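BugD (Bordetella pertussis Tohama I, PDB 2F5X) binds aspartic acid as a periplasmic solute receptor and probably hands it to an uptake system of the tripartite tricarboxylate transporter type. Local coordinates at residues Gly155-Glu160 with Ala301-Lys306; Glu131-Asn136 with Val164-Ile169; Asp32-Ser37 with Gly106-Val111; Pro112-Ala117 with Pro220-Met225; Tyr96-Ser101 with Gln295-Trp300. All coordinates share one frame; numbering follows the deposited sequence.

Contact 1. Residues Gly155-Glu160 with Ala301-Lys306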
# COMPACT_ATOMS: atom_id res chain seq x y z
N GLY A 155 1.61 5.66 -9.76
CA GLY A 155 2.55 6.28 -10.69
C GLY A 155 2.23 5.94 -12.14
O GLY A 155 2.31 6.80 -13.02
N THR A 156 1.84 4.69 -12.38
CA THR A 156 1.47 4.26 -13.73
C THR A 156 0.25 5.04 -14.19
O THR A 156 0.20 5.55 -15.31
CB THR A 156 1.18 2.73 -13.75
OG1 THR A 156 2.42 2.02 -13.55
CG2 THR A 156 0.73 2.29 -15.13
N MSE A 157 -0.74 5.14 -13.30
CA MSE A 157 -1.97 5.87 -13.62
C MSE A 157 -1.67 7.35 -13.88
O MSE A 157 -2.24 7.96 -14.78
CB MSE A 157 -2.99 5.70 -12.50
CG MSE A 157 -3.53 4.28 -12.44
SE MSE A 157 -4.57 4.00 -10.84
CE MSE A 157 -5.91 5.41 -11.11
N LEU A 158 -0.75 7.90 -13.10
CA LEU A 158 -0.41 9.31 -13.23
C LEU A 158 0.26 9.61 -14.58
O LEU A 158 -0.17 10.52 -15.28
CB LEU A 158 0.49 9.76 -12.07
CG LEU A 158 0.92 11.24 -12.09
CD1 LEU A 158 -0.28 12.20 -11.98
CD2 LEU A 158 1.93 11.51 -10.97
N VAL A 159 1.28 8.84 -14.95
CA VAL A 159 1.96 9.11 -16.22
C VAL A 159 1.05 8.85 -17.41
O VAL A 159 1.11 9.54 -18.43
CB VAL A 159 3.32 8.38 -16.36
CG1 VAL A 159 4.26 8.78 -15.22
CG2 VAL A 159 3.16 6.85 -16.45
N GLU A 160 0.17 7.86 -17.28
CA GLU A 160 -0.81 7.60 -18.33
C GLU A 160 -1.79 8.77 -18.50
O GLU A 160 -2.08 9.18 -19.62
CB GLU A 160 -1.55 6.28 -18.07
CG GLU A 160 -0.66 5.06 -18.28
CD GLU A 160 -0.38 4.75 -19.75
OE1 GLU A 160 -1.20 5.11 -20.62
OE2 GLU A 160 0.67 4.14 -20.03
N ALA A 301 -5.81 -5.95 -13.91
CA ALA A 301 -5.37 -6.59 -15.14
C ALA A 301 -5.83 -5.77 -16.35
O ALA A 301 -5.04 -5.54 -17.29
CB ALA A 301 -5.89 -8.02 -15.23
N GLU A 302 -7.09 -5.34 -16.32
CA GLU A 302 -7.66 -4.56 -17.41
C GLU A 302 -7.02 -3.18 -17.51
O GLU A 302 -6.73 -2.72 -18.61
CB GLU A 302 -9.19 -4.46 -17.28
CG GLU A 302 -9.88 -3.71 -18.43
CD GLU A 302 -9.78 -4.41 -19.79
OE1 GLU A 302 -9.52 -5.64 -19.84
OE2 GLU A 302 -9.96 -3.73 -20.82
N LEU A 303 -6.77 -2.54 -16.36
CA LEU A 303 -6.07 -1.26 -16.33
C LEU A 303 -4.70 -1.34 -17.00
O LEU A 303 -4.37 -0.50 -17.84
CB LEU A 303 -5.94 -0.74 -14.89
CG LEU A 303 -5.35 0.67 -14.73
CD1 LEU A 303 -6.06 1.44 -13.62
CD2 LEU A 303 -3.84 0.64 -14.46
N PHE A 304 -3.90 -2.34 -16.63
CA PHE A 304 -2.57 -2.49 -17.21
C PHE A 304 -2.62 -2.85 -18.69
O PHE A 304 -1.81 -2.35 -19.47
CB PHE A 304 -1.73 -3.49 -16.41
CG PHE A 304 -1.38 -3.02 -15.03
CD1 PHE A 304 -0.71 -1.82 -14.82
CD2 PHE A 304 -1.74 -3.78 -13.92
CE1 PHE A 304 -0.39 -1.39 -13.54
CE2 PHE A 304 -1.43 -3.36 -12.65
CZ PHE A 304 -0.75 -2.17 -12.45
N LYS A 305 -3.56 -3.71 -19.06
CA LYS A 305 -3.76 -4.06 -20.47
C LYS A 305 -4.01 -2.81 -21.32
O LYS A 305 -3.41 -2.63 -22.38
CB LYS A 305 -4.92 -5.05 -20.63
CG LYS A 305 -5.24 -5.43 -22.09
CD LYS A 305 -5.97 -6.76 -22.17
CE LYS A 305 -6.48 -7.04 -23.58
NZ LYS A 305 -7.96 -7.24 -23.60
N LYS A 306 -4.89 -1.93 -20.83
CA LYS A 306 -5.24 -0.69 -21.53
C LYS A 306 -4.08 0.30 -21.61
O LYS A 306 -4.00 1.12 -22.54
CB LYS A 306 -6.44 -0.02 -20.87
CG LYS A 306 -7.77 -0.52 -21.38
CD LYS A 306 -8.82 0.59 -21.29
CE LYS A 306 -10.00 0.16 -20.45
NZ LYS A 306 -10.76 -0.99 -21.05
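Met157 and Thr156 of helix 150-162 meet Leu303 and Phe304 of helix 286-306, a helix-on-helix contact in a periplasmic binding protein that has no hydrogen bond across it. Met157, a selenomethionine, lays CG 4.0 Å from Leu303 CD1, and the two side chains cross at about a right angle. With chi2 extended (170°), its selenium follows alongside the same methyl, SE to Leu303 CD1 being 4.1 Å. Thr156 brings CG2 to the edge of the Phe304 ring, near the ring plane and 4.2 Å from CE1. One face of that ring is taken by Leu303 CD2. Behind this first shell, Phe233 and Val235 pack on Met157, while Thr156 OG1 is hydrogen-bonded to His152 O in the preceding turn. Helix 150-162 begins at the aspartic acid pocket with Ala150 and Ser151. On the outer side of helix 286-306, Lys306 NZ forms a salt bridge to the anti lone pair of Glu302 OE2, at 2.9 Å.

Contact 2. Residues Glu131-Asn136 with Val164-Ile169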
# COMPACT_ATOMS: atom_id res chain seq x y z
N GLU A 131 0.97 20.74 -16.22
CA GLU A 131 1.59 21.57 -17.26
C GLU A 131 3.11 21.46 -17.19
O GLU A 131 3.77 21.30 -18.22
CB GLU A 131 1.14 23.03 -17.11
CG GLU A 131 -0.34 23.23 -17.38
CD GLU A 131 -0.87 24.59 -16.96
OE1 GLU A 131 -0.29 25.23 -16.05
OE2 GLU A 131 -1.90 25.02 -17.53
N TYR A 132 3.64 21.55 -15.98
CA TYR A 132 5.08 21.46 -15.74
C TYR A 132 5.65 20.10 -16.14
O TYR A 132 6.72 20.02 -16.77
CB TYR A 132 5.38 21.76 -14.27
CG TYR A 132 6.86 21.88 -13.99
CD1 TYR A 132 7.52 23.08 -14.21
CD2 TYR A 132 7.59 20.78 -13.54
CE1 TYR A 132 8.89 23.21 -13.95
CE2 TYR A 132 8.96 20.90 -13.27
CZ TYR A 132 9.60 22.11 -13.50
OH TYR A 132 10.95 22.24 -13.25
N VAL A 133 4.95 19.02 -15.77
CA VAL A 133 5.42 17.67 -16.08
C VAL A 133 5.39 17.43 -17.60
O VAL A 133 6.34 16.87 -18.17
CB VAL A 133 4.62 16.58 -15.32
CG1 VAL A 133 4.97 15.17 -15.84
CG2 VAL A 133 4.87 16.69 -13.81
N LYS A 134 4.33 17.86 -18.27
CA LYS A 134 4.25 17.76 -19.73
C LYS A 134 5.37 18.52 -20.45
O LYS A 134 5.95 18.02 -21.42
CB LYS A 134 2.89 18.22 -20.24
CG LYS A 134 1.76 17.27 -19.88
CD LYS A 134 0.42 17.85 -20.26
CE LYS A 134 -0.68 16.90 -19.91
NZ LYS A 134 -0.87 15.90 -21.00
N LYS A 135 5.67 19.73 -19.97
CA LYS A 135 6.66 20.59 -20.62
C LYS A 135 8.10 20.15 -20.34
O LYS A 135 8.98 20.27 -21.21
CB LYS A 135 6.45 22.04 -20.17
CG LYS A 135 7.32 23.06 -20.91
CD LYS A 135 7.43 24.36 -20.13
CE LYS A 135 8.47 25.30 -20.73
NZ LYS A 135 9.87 24.91 -20.35
N ASN A 136 8.33 19.64 -19.13
CA ASN A 136 9.69 19.39 -18.64
C ASN A 136 9.95 17.92 -18.34
O ASN A 136 10.87 17.60 -17.59
CB ASN A 136 9.96 20.25 -17.39
CG ASN A 136 9.95 21.74 -17.70
OD1 ASN A 136 10.83 22.26 -18.38
ND2 ASN A 136 8.94 22.43 -17.20
N VAL A 164 2.73 11.09 -20.45
CA VAL A 164 4.19 11.19 -20.41
C VAL A 164 4.87 9.86 -20.09
O VAL A 164 4.25 8.95 -19.53
CB VAL A 164 4.68 12.27 -19.39
CG1 VAL A 164 4.16 13.66 -19.76
CG2 VAL A 164 4.30 11.89 -17.95
N ASN A 165 6.14 9.77 -20.46
CA ASN A 165 7.02 8.70 -20.00
C ASN A 165 8.14 9.36 -19.20
O ASN A 165 8.81 10.25 -19.71
CB ASN A 165 7.61 7.95 -21.21
CG ASN A 165 8.48 6.76 -20.80
OD1 ASN A 165 8.08 5.93 -19.98
ND2 ASN A 165 9.68 6.68 -21.37
N LEU A 166 8.32 8.94 -17.94
CA LEU A 166 9.29 9.55 -17.02
C LEU A 166 10.33 8.55 -16.55
O LEU A 166 10.02 7.39 -16.31
CB LEU A 166 8.58 10.09 -15.77
CG LEU A 166 7.54 11.20 -15.95
CD1 LEU A 166 6.96 11.63 -14.59
CD2 LEU A 166 8.15 12.40 -16.67
N LEU A 167 11.56 9.03 -16.38
CA LEU A 167 12.57 8.33 -15.58
C LEU A 167 11.91 7.88 -14.29
O LEU A 167 11.33 8.70 -13.57
CB LEU A 167 13.74 9.26 -15.26
CG LEU A 167 14.76 8.80 -14.21
CD1 LEU A 167 15.41 7.48 -14.61
CD2 LEU A 167 15.81 9.90 -14.02
N THR A 168 11.98 6.58 -14.00
CA THR A 168 11.29 6.02 -12.85
C THR A 168 12.27 5.26 -11.99
O THR A 168 12.95 4.34 -12.48
CB THR A 168 10.14 5.11 -13.31
OG1 THR A 168 9.21 5.88 -14.09
CG2 THR A 168 9.32 4.63 -12.10
N ILE A 169 12.36 5.63 -10.72
CA ILE A 169 13.35 5.06 -9.83
C ILE A 169 12.67 4.20 -8.77
O ILE A 169 11.89 4.71 -7.96
CB ILE A 169 14.19 6.18 -9.15
CG1 ILE A 169 14.82 7.11 -10.19
CG2 ILE A 169 15.26 5.56 -8.24
CD1 ILE A 169 15.33 8.42 -9.62
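Val133 and Val164 lose the most surface to the opposite segment, in nearly equal amounts, and carry this contact, with Leu166 third. Val133 CG1 is the shared methyl: it lies 4.0 Å from Val164 CG2 and 4.2 Å from Leu166 CD1. Its torsion sets this up, since chi1 of 171° puts CG1 anti to the backbone N, and the side chain of Val133 leaves the helix on the side of the loop. Val164 answers at about a right angle and uses both branches. While CG2 meets Val133, CG1 rests against the helix backbone, 4.1 Å from Lys134 CA, and the aliphatic start of the Lys134 side chain passes beside it. The polar end of that lysine runs on to Leu162 O, to which NZ is hydrogen-bonded, tying the helix to the chain just before Val164. No hydrogen bond joins the two segments themselves. Beyond Leu166, Thr168 OG1 donates to Leu166 O at 2.8 Å, from above the carbonyl plane, a bond local to the entry into strand 167-170. The setting is a beta-alpha-beta crossover: strands 141-144 and 167-170 are parallel neighbours linked through helix 150-162. Val159 of that helix touches both Val164 and Leu166, and its Leu162 reaches Val133, so helix 126-136 packs where the crossover helix gives way to strand 167-170.

Contact 3. Residues Asp32-Ser37 with Gly106-Val111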
# COMPACT_ATOMS: atom_id res chain seq x y z
N ASP A 32 4.57 -0.58 6.98
CA ASP A 32 5.22 -0.80 8.27
C ASP A 32 4.51 -0.06 9.41
O ASP A 32 4.36 -0.59 10.52
CB ASP A 32 6.69 -0.37 8.19
CG ASP A 32 7.48 -0.78 9.41
OD1 ASP A 32 7.52 -1.99 9.73
OD2 ASP A 32 8.07 0.06 10.12
N ASN A 33 4.08 1.17 9.13
CA ASN A 33 3.35 1.98 10.11
C ASN A 33 2.05 1.28 10.53
O ASN A 33 1.73 1.21 11.71
CB ASN A 33 3.06 3.38 9.57
CG ASN A 33 4.31 4.26 9.49
OD1 ASN A 33 5.34 3.96 10.09
ND2 ASN A 33 4.21 5.35 8.74
N VAL A 34 1.31 0.77 9.54
CA VAL A 34 0.08 0.03 9.83
C VAL A 34 0.41 -1.22 10.65
O VAL A 34 -0.22 -1.50 11.66
CB VAL A 34 -0.66 -0.37 8.53
CG1 VAL A 34 -1.86 -1.27 8.84
CG2 VAL A 34 -1.11 0.87 7.77
N ALA A 35 1.42 -1.96 10.19
CA ALA A 35 1.79 -3.23 10.79
C ALA A 35 2.19 -3.09 12.25
O ALA A 35 1.75 -3.86 13.09
CB ALA A 35 2.92 -3.88 10.00
N ARG A 36 3.00 -2.08 12.57
CA ARG A 36 3.48 -1.97 13.93
C ARG A 36 2.39 -1.54 14.90
O ARG A 36 2.36 -2.00 16.05
CB ARG A 36 4.75 -1.12 14.01
CG ARG A 36 5.94 -1.92 13.45
CD ARG A 36 7.23 -1.19 13.36
NE ARG A 36 8.17 -1.89 12.48
CZ ARG A 36 9.17 -2.66 12.90
NH1 ARG A 36 9.36 -2.87 14.21
NH2 ARG A 36 9.97 -3.23 12.02
N SER A 37 1.46 -0.72 14.43
CA SER A 37 0.32 -0.34 15.26
C SER A 37 -0.62 -1.53 15.47
O SER A 37 -1.10 -1.76 16.58
CB SER A 37 -0.43 0.84 14.65
OG SER A 37 0.38 2.00 14.72
N GLY A 106 -8.22 -11.66 6.80
CA GLY A 106 -9.20 -10.60 6.67
C GLY A 106 -8.62 -9.30 6.14
O GLY A 106 -7.40 -9.15 6.02
N LEU A 107 -9.52 -8.38 5.80
CA LEU A 107 -9.13 -7.02 5.45
C LEU A 107 -8.74 -6.24 6.71
O LEU A 107 -9.08 -6.64 7.83
CB LEU A 107 -10.24 -6.32 4.66
CG LEU A 107 -10.34 -6.84 3.21
CD1 LEU A 107 -11.72 -6.58 2.61
CD2 LEU A 107 -9.24 -6.22 2.33
N VAL A 108 -8.01 -5.14 6.51
CA VAL A 108 -7.37 -4.42 7.61
C VAL A 108 -7.71 -2.93 7.54
O VAL A 108 -8.48 -2.41 8.37
CB VAL A 108 -5.83 -4.67 7.59
CG1 VAL A 108 -5.12 -3.90 8.70
CG2 VAL A 108 -5.52 -6.17 7.68
N VAL A 109 -7.14 -2.24 6.55
CA VAL A 109 -7.37 -0.80 6.36
C VAL A 109 -7.47 -0.49 4.87
O VAL A 109 -7.05 -1.29 4.03
CB VAL A 109 -6.23 0.08 6.98
CG1 VAL A 109 -6.21 0.02 8.50
CG2 VAL A 109 -4.84 -0.29 6.40
N ASP A 110 -8.01 0.69 4.55
CA ASP A 110 -8.01 1.21 3.19
C ASP A 110 -7.38 2.61 3.24
O ASP A 110 -7.88 3.50 3.94
CB ASP A 110 -9.46 1.24 2.67
CG ASP A 110 -9.56 1.64 1.21
OD1 ASP A 110 -8.54 1.79 0.52
OD2 ASP A 110 -10.68 1.84 0.68
N VAL A 111 -6.27 2.80 2.53
CA VAL A 111 -5.45 4.01 2.65
C VAL A 111 -5.44 4.79 1.34
O VAL A 111 -5.11 4.23 0.30
CB VAL A 111 -3.99 3.65 3.05
CG1 VAL A 111 -3.16 4.90 3.39
CG2 VAL A 111 -4.00 2.68 4.25
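Helix 30-46, whose first residues Pro30 and Thr31 line the aspartic acid pocket, packs on the long strand 102-117 through Val34, which meets Val108 and Val109. This is a helix-on-sheet contact of the periplasmic binding protein fold, buried and wholly apolar. Val34 and Val109 approach tip to tip: Val109 CG2 faces both methyls of Val34, 4.0 Å from CG1 and 4.1 Å from CG2. Val108 adds its CG1 from an oblique direction, 4.2 Å from Val34 CG1. Two consecutive strand residues thus turn toward the helix. Their backbone angles, with psi of Val108 at -71° followed by an extended Val109, are consistent with a classic beta bulge, and both valines touch His239 of the neighbouring strand 236-244. Thr194 and Met272 close in on Val34 from helices 193-201 and 266-274. Away from the strand, the helix is braced by a salt bridge one turn long. Asp32 OD1 and OD2 are also hydrogen-bonded to Asn54 ND2 and Gly28 N respectively, which probably helps hold the carboxylate in place. Arg36 NE meets Asp32 OD1 on the syn side of the carboxylate, 20° out of its plane, at 2.8 Å and with an N-H...O angle of 163°.

Contact 4. Residues Pro112-Ala117 with Pro220-Met225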
# COMPACT_ATOMS: atom_id res chain seq x y z
N PRO A 112 -5.76 6.08 1.40
CA PRO A 112 -5.72 6.92 0.19
C PRO A 112 -4.29 7.36 -0.12
O PRO A 112 -3.40 7.22 0.72
CB PRO A 112 -6.60 8.11 0.56
CG PRO A 112 -6.43 8.25 2.07
CD PRO A 112 -6.19 6.85 2.58
N MSE A 113 -4.09 7.86 -1.33
CA MSE A 113 -2.77 8.33 -1.73
C MSE A 113 -2.73 9.84 -2.03
O MSE A 113 -3.77 10.46 -2.31
CB MSE A 113 -2.24 7.49 -2.89
CG MSE A 113 -2.22 5.99 -2.54
SE MSE A 113 -1.55 4.95 -3.99
CE MSE A 113 0.37 5.39 -3.73
N THR A 114 -1.53 10.40 -1.93
CA THR A 114 -1.27 11.80 -2.23
C THR A 114 -0.19 11.91 -3.29
O THR A 114 0.83 11.22 -3.21
CB THR A 114 -0.75 12.55 -0.98
OG1 THR A 114 0.35 11.82 -0.41
CG2 THR A 114 -1.82 12.59 0.11
N ILE A 115 -0.41 12.78 -4.28
CA ILE A 115 0.61 13.13 -5.26
C ILE A 115 1.45 14.24 -4.64
O ILE A 115 0.92 15.31 -4.34
CB ILE A 115 -0.03 13.63 -6.59
CG1 ILE A 115 -0.99 12.59 -7.17
CG2 ILE A 115 1.07 14.07 -7.61
CD1 ILE A 115 -0.36 11.52 -7.95
N ILE A 116 2.74 13.98 -4.44
CA ILE A 116 3.63 14.92 -3.79
C ILE A 116 4.91 15.13 -4.60
O ILE A 116 5.23 14.33 -5.50
CB ILE A 116 4.01 14.47 -2.34
CG1 ILE A 116 4.74 13.11 -2.35
CG2 ILE A 116 2.78 14.46 -1.41
CD1 ILE A 116 5.35 12.75 -0.98
N ALA A 117 5.65 16.18 -4.28
CA ALA A 117 6.94 16.42 -4.90
C ALA A 117 7.92 17.00 -3.90
O ALA A 117 7.53 17.40 -2.79
CB ALA A 117 6.78 17.36 -6.10
N PRO A 220 -7.54 18.54 4.10
CA PRO A 220 -8.74 19.09 3.45
C PRO A 220 -8.48 20.05 2.29
O PRO A 220 -9.40 20.28 1.51
CB PRO A 220 -9.46 19.82 4.61
CG PRO A 220 -8.39 20.13 5.59
CD PRO A 220 -7.39 19.02 5.48
N ASP A 221 -7.26 20.57 2.16
CA ASP A 221 -6.94 21.51 1.08
C ASP A 221 -6.46 20.84 -0.19
O ASP A 221 -6.19 21.52 -1.19
CB ASP A 221 -5.93 22.56 1.55
CG ASP A 221 -6.49 23.47 2.62
OD1 ASP A 221 -7.72 23.70 2.64
OD2 ASP A 221 -5.77 24.01 3.50
N LEU A 222 -6.34 19.52 -0.20
CA LEU A 222 -5.90 18.83 -1.40
C LEU A 222 -7.10 18.34 -2.21
O LEU A 222 -7.93 17.58 -1.69
CB LEU A 222 -4.98 17.65 -1.06
CG LEU A 222 -3.70 17.96 -0.26
CD1 LEU A 222 -2.91 16.66 -0.04
CD2 LEU A 222 -2.83 19.03 -0.91
N PRO A 223 -7.19 18.76 -3.47
CA PRO A 223 -8.28 18.30 -4.33
C PRO A 223 -8.11 16.84 -4.67
O PRO A 223 -6.97 16.33 -4.70
CB PRO A 223 -8.13 19.16 -5.59
CG PRO A 223 -6.66 19.48 -5.65
CD PRO A 223 -6.25 19.65 -4.19
N THR A 224 -9.21 16.16 -4.93
CA THR A 224 -9.12 14.83 -5.52
C THR A 224 -8.68 14.95 -6.97
O THR A 224 -8.88 15.99 -7.62
CB THR A 224 -10.45 14.06 -5.47
OG1 THR A 224 -11.41 14.71 -6.32
CG2 THR A 224 -11.06 14.12 -4.08
N MSE A 225 -8.08 13.88 -7.49
CA MSE A 225 -7.76 13.84 -8.91
C MSE A 225 -9.06 13.89 -9.72
O MSE A 225 -9.13 14.52 -10.77
CB MSE A 225 -6.94 12.59 -9.23
CG MSE A 225 -5.52 12.64 -8.68
SE MSE A 225 -4.45 13.99 -9.60
CE MSE A 225 -4.01 12.99 -11.21
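Thr114 with Leu222 and Ile115 with Met225 join strand 102-117 of the mixed beta-sheet to the loop between strands 206-210 and 236-244. Methyl packing makes the first pair: Thr114 CG2 comes within 4.2 Å of Leu222 CD1, the tip of a leucine whose CB already points at the strand. Selenium makes the second. Met225 is a selenomethionine with all three torsions near -70°, a coiled chain that sets SE 4.5 Å from Ile115 CG1, a loose apolar touch. Neighbouring strand residues are thereby covered by different layers, Thr114 also touching Ile200 of helix 193-201, and Ile115 touching Leu158 of helix 150-162, as Met225 does. Strand 206-210 contributes too, with Ala207 touching Leu222 and Ala209 touching Met225. Hydrogen bonds play no part between the two segments and lie around them instead. In the loop, Thr224 OG1 is bonded to Glu227 N. In the strand, the buried hydroxyl of Thr114 is satisfied outside the contact, OG1 being hydrogen-bonded to Thr196 OG1 and Asp191 O.

Contact 5. Residues Tyr96-Ser101 with Gln295-Trp300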
# COMPACT_ATOMS: atom_id res chain seq x y z
N TYR A 96 3.82 -16.37 -6.28
CA TYR A 96 2.67 -16.88 -5.55
C TYR A 96 1.45 -16.88 -6.46
O TYR A 96 1.46 -16.26 -7.52
CB TYR A 96 2.40 -16.06 -4.28
CG TYR A 96 2.04 -14.61 -4.57
CD1 TYR A 96 0.71 -14.19 -4.54
CD2 TYR A 96 3.02 -13.69 -4.91
CE1 TYR A 96 0.37 -12.87 -4.84
CE2 TYR A 96 2.69 -12.37 -5.20
CZ TYR A 96 1.36 -11.97 -5.17
OH TYR A 96 1.02 -10.67 -5.45
N GLU A 97 0.42 -17.58 -6.01
CA GLU A 97 -0.85 -17.69 -6.70
C GLU A 97 -1.84 -16.91 -5.83
O GLU A 97 -2.07 -17.28 -4.68
CB GLU A 97 -1.23 -19.18 -6.82
CG GLU A 97 -1.95 -19.56 -8.10
CD GLU A 97 -3.45 -19.36 -8.03
OE1 GLU A 97 -4.17 -20.08 -8.76
OE2 GLU A 97 -3.91 -18.49 -7.26
N PRO A 98 -2.40 -15.80 -6.33
CA PRO A 98 -3.16 -14.89 -5.45
C PRO A 98 -4.41 -15.52 -4.83
O PRO A 98 -4.83 -15.12 -3.73
CB PRO A 98 -3.52 -13.72 -6.38
CG PRO A 98 -3.52 -14.34 -7.74
CD PRO A 98 -2.37 -15.32 -7.73
N TYR A 99 -5.00 -16.50 -5.51
CA TYR A 99 -6.23 -17.12 -5.01
C TYR A 99 -6.00 -18.36 -4.16
O TYR A 99 -6.91 -18.78 -3.44
CB TYR A 99 -7.14 -17.48 -6.18
CG TYR A 99 -7.33 -16.38 -7.20
CD1 TYR A 99 -7.90 -15.14 -6.83
CD2 TYR A 99 -6.94 -16.56 -8.52
CE1 TYR A 99 -8.07 -14.13 -7.79
CE2 TYR A 99 -7.11 -15.56 -9.47
CZ TYR A 99 -7.68 -14.35 -9.10
OH TYR A 99 -7.86 -13.37 -10.05
N THR A 100 -4.81 -18.97 -4.26
CA THR A 100 -4.59 -20.26 -3.59
C THR A 100 -3.37 -20.38 -2.69
O THR A 100 -3.29 -21.31 -1.90
CB THR A 100 -4.55 -21.43 -4.60
OG1 THR A 100 -3.45 -21.24 -5.51
CG2 THR A 100 -5.80 -21.47 -5.47
N SER A 101 -2.40 -19.47 -2.81
CA SER A 101 -1.17 -19.62 -2.03
C SER A 101 -1.35 -19.43 -0.53
O SER A 101 -0.48 -19.82 0.26
CB SER A 101 -0.09 -18.66 -2.54
OG SER A 101 0.45 -19.16 -3.75
N GLN A 295 -12.13 -9.75 -6.96
CA GLN A 295 -12.58 -8.59 -7.74
C GLN A 295 -11.39 -7.79 -8.27
O GLN A 295 -11.40 -7.31 -9.41
CB GLN A 295 -13.49 -7.69 -6.90
CG GLN A 295 -14.18 -6.56 -7.68
CD GLN A 295 -13.26 -5.37 -7.93
OE1 GLN A 295 -12.35 -5.10 -7.15
NE2 GLN A 295 -13.50 -4.67 -9.03
N GLN A 296 -10.35 -7.66 -7.44
CA GLN A 296 -9.27 -6.72 -7.73
C GLN A 296 -8.28 -7.17 -8.80
O GLN A 296 -7.83 -6.35 -9.61
CB GLN A 296 -8.53 -6.35 -6.45
CG GLN A 296 -9.33 -5.40 -5.55
CD GLN A 296 -9.15 -3.96 -5.95
OE1 GLN A 296 -8.15 -3.34 -5.61
NE2 GLN A 296 -10.12 -3.41 -6.68
N VAL A 297 -7.93 -8.46 -8.80
CA VAL A 297 -6.96 -8.95 -9.78
C VAL A 297 -7.42 -8.65 -11.22
O VAL A 297 -6.68 -8.01 -11.97
CB VAL A 297 -6.56 -10.44 -9.55
CG1 VAL A 297 -5.62 -10.92 -10.66
CG2 VAL A 297 -5.87 -10.62 -8.19
N PRO A 298 -8.64 -9.04 -11.62
CA PRO A 298 -9.10 -8.72 -12.98
C PRO A 298 -9.25 -7.21 -13.21
O PRO A 298 -9.01 -6.75 -14.34
CB PRO A 298 -10.46 -9.42 -13.08
CG PRO A 298 -10.49 -10.40 -11.95
CD PRO A 298 -9.64 -9.83 -10.87
N GLN A 299 -9.60 -6.44 -12.18
CA GLN A 299 -9.73 -5.00 -12.36
C GLN A 299 -8.40 -4.37 -12.77
O GLN A 299 -8.31 -3.66 -13.78
CB GLN A 299 -10.28 -4.31 -11.12
CG GLN A 299 -10.41 -2.80 -11.27
CD GLN A 299 -10.78 -2.13 -9.97
OE1 GLN A 299 -11.85 -2.38 -9.42
NE2 GLN A 299 -9.91 -1.26 -9.48
N TRP A 300 -7.35 -4.63 -12.00
CA TRP A 300 -6.04 -4.08 -12.34
C TRP A 300 -5.47 -4.69 -13.62
O TRP A 300 -4.75 -4.01 -14.35
CB TRP A 300 -5.07 -4.19 -11.16
CG TRP A 300 -5.61 -3.52 -9.92
CD1 TRP A 300 -5.80 -4.11 -8.69
CD2 TRP A 300 -6.02 -2.15 -9.78
NE1 TRP A 300 -6.31 -3.18 -7.81
CE2 TRP A 300 -6.44 -1.98 -8.44
CE3 TRP A 300 -6.07 -1.05 -10.65
CZ2 TRP A 300 -6.91 -0.75 -7.95
CZ3 TRP A 300 -6.54 0.18 -10.16
CH2 TRP A 300 -6.96 0.31 -8.82
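Val297, buried in helix 286-306, meets Tyr99 and Pro98 of the loop before strand 102-117, and the tight part of the contact gathers on this one valine. The phenol oxygen drives into its branch point, with Tyr99 OH 3.2 Å from Val297 CB and 3.4 Å from CG1. The two side chains come from opposite directions, and the tyrosine reaches across although its CB does not head for the helix. With chi1 at 176°, Val297 CG1 stands anti to the backbone N, and both methyls flank the phenol oxygen. Pro98 CB makes a looser apolar touch on Val297 CG2 at 4.3 Å. Pro98 also supports the tyrosine, its CG lying over the centre of the Tyr99 ring. On the solvent side the contact thins out: exposed Pro298 comes no nearer than 4.0 Å, CD to Tyr99 OH, where the helix is kinked because the proline nitrogen has no bond to the preceding turn. Hydrogen bonds hold each partner in shape without crossing between them. Glu97 OE2 takes Tyr99 N at 2.9 Å, and Glu97 N donates to Ser101 OG, which keeps the loop compact. In the helix, Gln296 OE1 accepts from Trp300 NE1 and also bonds Trp238 NE1 of strand 236-244. Helix 83-86 touches both partners, with Phe84 against Pro98 and Ser85 against Gln296 and Trp300, while Ser101 leads into strand 102-117, paired with Lys245.

In the fold
Contacts 3 and 4 are the buried pair, using successive parts of strand 102-117; contacts 1, 2 and 5 are only partly buried. All five lack a hydrogen bond across the segments, but the chemistry differs from place to place: contact 3 is purely valine, contact 2 is valine and leucine with a lysine alkyl chain at its rim, contacts 1 and 4 add selenomethionine, and contact 5, where two of four touching residues are exposed, sets a tyrosine hydroxyl against a valine. Contacts 1 and 5 share helix 286-306 in adjoining segments. Helix 150-162 takes part in contact 1 and lies against contacts 2 and 4. Contacts 4 and 5 lie on opposite sides of the chain's centre, about 28 Å apart between centres.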